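Local coordinates for beta-lactamase/D-alanine Carboxypeptidase (Yersinia pestis, PDB 3RJU), which probably hydrolyses beta-lactams or D-alanyl peptide bonds, as an active-site serine enzyme of the beta-lactamase/penicillin-binding protein family, at residues 9-21 and 337-349. Sequence-based numbering, arbitrary orientation.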
loop_
_atom_site.group_PDB
_atom_site.type_symbol
_atom_site.label_atom_id
_atom_site.label_comp_id
_atom_site.label_asym_id
_atom_site.label_seq_id
_atom_site.Cartn_x
_atom_site.Cartn_y
_atom_site.Cartn_z
ATOM N N ILE A 9 3.060 -5.499 25.854
ATOM C CA ILE A 9 3.256 -4.199 25.231
ATOM C C ILE A 9 2.155 -3.944 24.194
ATOM O O ILE A 9 1.565 -2.849 24.138
ATOM C CB ILE A 9 4.657 -4.092 24.603
ATOM C CG1 ILE A 9 5.736 -4.087 25.700
ATOM C CG2 ILE A 9 4.758 -2.828 23.717
ATOM C CD1 ILE A 9 7.172 -4.299 25.179
ATOM N N VAL A 10 1.849 -4.952 23.386
ATOM C CA VAL A 10 0.766 -4.798 22.425
ATOM C C VAL A 10 -0.537 -4.433 23.144
ATOM O O VAL A 10 -1.277 -3.547 22.697
ATOM C CB VAL A 10 0.591 -6.055 21.545
ATOM C CG1 VAL A 10 -0.667 -5.946 20.676
ATOM C CG2 VAL A 10 1.831 -6.250 20.650
ATOM N N ASP A 11 -0.795 -5.107 24.263
ATOM C CA ASP A 11 -2.001 -4.831 25.045
ATOM C C ASP A 11 -2.057 -3.432 25.654
ATOM O O ASP A 11 -3.133 -2.953 25.994
ATOM C CB ASP A 11 -2.160 -5.861 26.159
ATOM C CG ASP A 11 -2.549 -7.220 25.637
ATOM O OD1 ASP A 11 -3.065 -7.306 24.497
ATOM O OD2 ASP A 11 -2.346 -8.199 26.383
ATOM N N GLN A 12 -0.906 -2.797 25.836
ATOM C CA GLN A 12 -0.881 -1.407 26.287
ATOM C C GLN A 12 -1.493 -0.451 25.259
ATOM O O GLN A 12 -1.931 0.646 25.616
ATOM C CB GLN A 12 0.552 -0.966 26.595
ATOM C CG GLN A 12 1.204 -1.647 27.778
ATOM C CD GLN A 12 2.702 -1.350 27.817
ATOM O OE1 GLN A 12 3.173 -0.428 27.151
ATOM N NE2 GLN A 12 3.449 -2.139 28.565
ATOM N N TYR A 13 -1.527 -0.866 23.990
ATOM C CA TYR A 13 -1.919 0.017 22.890
ATOM C C TYR A 13 -3.143 -0.406 22.114
ATOM O O TYR A 13 -3.860 0.446 21.596
ATOM C CB TYR A 13 -0.756 0.197 21.890
ATOM C CG TYR A 13 0.333 1.058 22.482
ATOM C CD1 TYR A 13 0.293 2.434 22.349
ATOM C CD2 TYR A 13 1.367 0.492 23.235
ATOM C CE1 TYR A 13 1.248 3.235 22.912
ATOM C CE2 TYR A 13 2.355 1.302 23.810
ATOM C CZ TYR A 13 2.278 2.673 23.636
ATOM O OH TYR A 13 3.224 3.485 24.205
ATOM N N ALA A 14 -3.359 -1.712 21.987
ATOM C CA ALA A 14 -4.316 -2.207 20.987
ATOM C C ALA A 14 -5.737 -1.678 21.204
ATOM O O ALA A 14 -6.374 -1.162 20.281
ATOM C CB ALA A 14 -4.318 -3.737 20.940
ATOM N N GLU A 15 -6.242 -1.812 22.426
ATOM C CA GLU A 15 -7.597 -1.359 22.686
ATOM C C GLU A 15 -7.710 0.165 22.550
ATOM O O GLU A 15 -8.734 0.686 22.093
ATOM C CB GLU A 15 -8.093 -1.839 24.053
ATOM C CG GLU A 15 -9.610 -1.899 24.100
ATOM C CD GLU A 15 -10.138 -2.541 25.362
ATOM O OE1 GLU A 15 -11.132 -3.296 25.265
ATOM O OE2 GLU A 15 -9.566 -2.286 26.443
ATOM N N HIS A 16 -6.654 0.889 22.912
ATOM C CA HIS A 16 -6.669 2.343 22.727
ATOM C C HIS A 16 -6.783 2.731 21.257
ATOM O O HIS A 16 -7.519 3.657 20.920
ATOM C CB HIS A 16 -5.426 2.998 23.330
ATOM C CG HIS A 16 -5.426 3.022 24.823
ATOM N ND1 HIS A 16 -6.566 3.242 25.561
ATOM C CD2 HIS A 16 -4.425 2.851 25.714
ATOM C CE1 HIS A 16 -6.268 3.201 26.847
ATOM N NE2 HIS A 16 -4.973 2.974 26.967
ATOM N N ILE A 17 -6.051 2.028 20.385
ATOM C CA ILE A 17 -6.119 2.301 18.960
ATOM C C ILE A 17 -7.529 2.033 18.449
ATOM O O ILE A 17 -8.085 2.823 17.673
ATOM C CB ILE A 17 -5.092 1.452 18.187
ATOM C CG1 ILE A 17 -3.675 1.864 18.591
ATOM C CG2 ILE A 17 -5.293 1.590 16.662
ATOM C CD1 ILE A 17 -2.582 0.872 18.161
ATOM N N PHE A 18 -8.109 0.929 18.903
ATOM C CA PHE A 18 -9.480 0.583 18.541
ATOM C C PHE A 18 -10.464 1.690 18.942
ATOM O O PHE A 18 -11.271 2.131 18.132
ATOM C CB PHE A 18 -9.900 -0.730 19.221
ATOM C CG PHE A 18 -11.358 -1.066 19.033
ATOM C CD1 PHE A 18 -11.876 -1.294 17.761
ATOM C CD2 PHE A 18 -12.215 -1.154 20.124
ATOM C CE1 PHE A 18 -13.213 -1.592 17.582
ATOM C CE2 PHE A 18 -13.559 -1.456 19.952
ATOM C CZ PHE A 18 -14.057 -1.672 18.682
ATOM N N TYR A 19 -10.414 2.134 20.195
ATOM C CA TYR A 19 -11.363 3.153 20.632
ATOM C C TYR A 19 -11.059 4.538 20.066
ATOM O O TYR A 19 -11.976 5.254 19.646
ATOM C CB TYR A 19 -11.460 3.211 22.153
ATOM C CG TYR A 19 -12.240 2.044 22.691
ATOM C CD1 TYR A 19 -13.591 1.892 22.389
ATOM C CD2 TYR A 19 -11.628 1.085 23.484
ATOM C CE1 TYR A 19 -14.305 0.812 22.868
ATOM C CE2 TYR A 19 -12.340 0.009 23.971
ATOM C CZ TYR A 19 -13.671 -0.128 23.654
ATOM O OH TYR A 19 -14.378 -1.208 24.154
ATOM N N ASN A 20 -9.787 4.930 20.070
ATOM C CA ASN A 20 -9.446 6.282 19.642
ATOM C C ASN A 20 -9.727 6.510 18.172
ATOM O O ASN A 20 -10.020 7.635 17.762
ATOM C CB ASN A 20 -7.973 6.601 19.911
ATOM C CG ASN A 20 -7.657 6.708 21.381
ATOM O OD1 ASN A 20 -8.550 6.904 22.200
ATOM N ND2 ASN A 20 -6.379 6.599 21.723
ATOM N N SER A 21 -9.616 5.440 17.383
ATOM C CA SER A 21 -9.824 5.529 15.946
ATOM C C SER A 21 -11.312 5.495 15.600
ATOM O O SER A 21 -11.681 5.656 14.444
ATOM C CB SER A 21 -9.097 4.381 15.244
ATOM O OG SER A 21 -9.752 3.151 15.522
ATOM N N ASN A 337 -5.495 9.062 14.187
ATOM C CA ASN A 337 -5.762 8.503 15.516
ATOM C C ASN A 337 -5.519 7.001 15.569
ATOM O O ASN A 337 -5.411 6.413 16.653
ATOM C CB ASN A 337 -7.171 8.854 15.984
ATOM C CG ASN A 337 -7.271 10.303 16.380
ATOM O OD1 ASN A 337 -6.251 10.923 16.659
ATOM N ND2 ASN A 337 -8.478 10.856 16.394
HETATM N N MSE A 338 -5.455 6.377 14.396
HETATM C CA MSE A 338 -5.040 5.000 14.304
HETATM C C MSE A 338 -3.522 4.933 14.092
HETATM O O MSE A 338 -2.820 4.267 14.848
HETATM C CB MSE A 338 -5.771 4.310 13.156
HETATM C CG MSE A 338 -5.353 2.858 12.943
HETATM SE SE MSE A 338 -6.196 2.085 11.366
HETATM C CE MSE A 338 -5.085 2.954 10.018
ATOM N N SER A 339 -3.003 5.649 13.091
ATOM C CA SER A 339 -1.580 5.548 12.784
ATOM C C SER A 339 -0.654 6.090 13.885
ATOM O O SER A 339 0.399 5.513 14.130
ATOM C CB SER A 339 -1.263 6.174 11.423
ATOM O OG SER A 339 -1.527 7.567 11.416
ATOM N N ASP A 340 -1.047 7.167 14.567
ATOM C CA ASP A 340 -0.236 7.668 15.683
ATOM C C ASP A 340 -0.102 6.594 16.771
ATOM O O ASP A 340 0.976 6.408 17.347
ATOM C CB ASP A 340 -0.838 8.921 16.314
ATOM C CG ASP A 340 -0.612 10.194 15.493
ATOM O OD1 ASP A 340 0.214 10.214 14.533
ATOM O OD2 ASP A 340 -1.264 11.204 15.847
ATOM N N GLY A 341 -1.196 5.887 17.061
ATOM C CA GLY A 341 -1.162 4.827 18.055
ATOM C C GLY A 341 -0.234 3.692 17.652
ATOM O O GLY A 341 0.514 3.161 18.475
ATOM N N VAL A 342 -0.284 3.307 16.378
ATOM C CA VAL A 342 0.646 2.297 15.876
ATOM C C VAL A 342 2.104 2.750 16.019
ATOM O O VAL A 342 2.958 1.975 16.446
ATOM C CB VAL A 342 0.320 1.902 14.415
ATOM C CG1 VAL A 342 1.477 1.137 13.778
ATOM C CG2 VAL A 342 -0.993 1.098 14.356
ATOM N N ASN A 343 2.391 4.004 15.683
ATOM C CA ASN A 343 3.762 4.489 15.782
ATOM C C ASN A 343 4.259 4.460 17.222
ATOM O O ASN A 343 5.405 4.099 17.490
ATOM C CB ASN A 343 3.900 5.893 15.179
ATOM C CG ASN A 343 3.704 5.896 13.671
ATOM O OD1 ASN A 343 3.994 4.886 12.997
ATOM N ND2 ASN A 343 3.202 7.022 13.129
ATOM N N GLN A 344 3.382 4.820 18.152
ATOM C CA GLN A 344 3.748 4.755 19.558
ATOM C C GLN A 344 3.941 3.322 20.040
ATOM O O GLN A 344 4.828 3.054 20.852
ATOM C CB GLN A 344 2.720 5.493 20.406
ATOM C CG GLN A 344 2.757 6.974 20.142
ATOM C CD GLN A 344 1.627 7.718 20.801
ATOM O OE1 GLN A 344 1.017 7.229 21.756
ATOM N NE2 GLN A 344 1.339 8.916 20.301
ATOM N N LEU A 345 3.108 2.405 19.550
ATOM C CA LEU A 345 3.310 0.985 19.827
ATOM C C LEU A 345 4.692 0.537 19.325
ATOM O O LEU A 345 5.444 -0.125 20.041
ATOM C CB LEU A 345 2.209 0.145 19.175
ATOM C CG LEU A 345 2.392 -1.386 19.181
ATOM C CD1 LEU A 345 2.582 -1.956 20.596
ATOM C CD2 LEU A 345 1.204 -2.041 18.495
ATOM N N VAL A 346 5.017 0.904 18.087
ATOM C CA VAL A 346 6.306 0.531 17.506
ATOM C C VAL A 346 7.445 1.098 18.373
ATOM O O VAL A 346 8.450 0.422 18.627
ATOM C CB VAL A 346 6.424 1.009 16.039
ATOM C CG1 VAL A 346 7.855 0.896 15.543
ATOM C CG2 VAL A 346 5.494 0.190 15.146
ATOM N N ALA A 347 7.262 2.317 18.862
ATOM C CA ALA A 347 8.284 2.959 19.695
ATOM C C ALA A 347 8.509 2.172 20.991
ATOM O O ALA A 347 9.647 2.041 21.461
ATOM C CB ALA A 347 7.900 4.403 20.012
ATOM N N GLU A 348 7.431 1.642 21.571
ATOM C CA GLU A 348 7.588 0.827 22.771
ATOM C C GLU A 348 8.242 -0.524 22.436
ATOM O O GLU A 348 9.085 -1.016 23.187
ATOM C CB GLU A 348 6.248 0.636 23.489
ATOM C CG GLU A 348 6.377 -0.086 24.860
ATOM C CD GLU A 348 7.203 0.690 25.889
ATOM O OE1 GLU A 348 7.232 1.937 25.820
ATOM O OE2 GLU A 348 7.817 0.041 26.778
ATOM N N LEU A 349 7.865 -1.112 21.299
ATOM C CA LEU A 349 8.413 -2.402 20.911
ATOM C C LEU A 349 9.917 -2.357 20.645
ATOM O O LEU A 349 10.612 -3.342 20.894
ATOM C CB LEU A 349 7.666 -3.000 19.716
ATOM C CG LEU A 349 6.220 -3.437 19.938
ATOM C CD1 LEU A 349 5.546 -3.696 18.595
ATOM C CD2 LEU A 349 6.108 -4.673 20.850
HETATM O O HOH W 1 6.335 -1.389 28.732
HETATM O O HOH W 2 3.365 6.412 23.853
HETATM O O HOH W 3 -10.729 9.080 15.540
HETATM O O HOH W 4 -4.627 6.563 19.207
#
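The phenol ring of Y13 lies flat against the backbone of helix 337-349: L345 CA stands over one face, 9° off the normal through the ring centroid, in a CH-pi contact, with the L345 N and Q344 C on the same side. At the ring's edge, in its plane, are I9 O and water 2, which links Y13 OH to Q344 OE1. The CB of Q344 meets Y13 CE1 at 3.7 Å, and the Q344 amide stands nearly perpendicular to the ring. With CG anti to its own carbonyl carbon (chi1 -72°), the ring drops as a knob into the hole formed by G341, Q344, L345 and E348.

One turn back, I9 pushes its CG2 branch against the aliphatic stem of E348, 3.4 Å from CG, and against L349 CD2. E348 bends at its second torsion, and its carboxylate reaches Q12 NE2 through water 1 while OE1 forms a salt bridge with K351. L345 CD1 fills in between I9, V10 and Y13. Toward the other end, I17 CD1 lies 3.7 Å from G341 C, on bare backbone, and I17 CG2 rests on the CG of selenomethionine M338. Water 3 donates to N20 O and accepts from N337 ND2; water 4 donates to N337 O and accepts from N20 ND2. S21 OG turns back to I17 O at 2.7 Å, an acceptor shared with S21 N.

The helices run nearly antiparallel (168°), the axes of 9-20 and 337-349 coming within 8.7 Å at their closest. This terminal helix pair lies side by side on one face of the antiparallel sheet, as in the serine beta-lactamase fold: V10 and A14 rest on strands 25-32 and 35-42, M338 and V342 on 309-316 and 321-328.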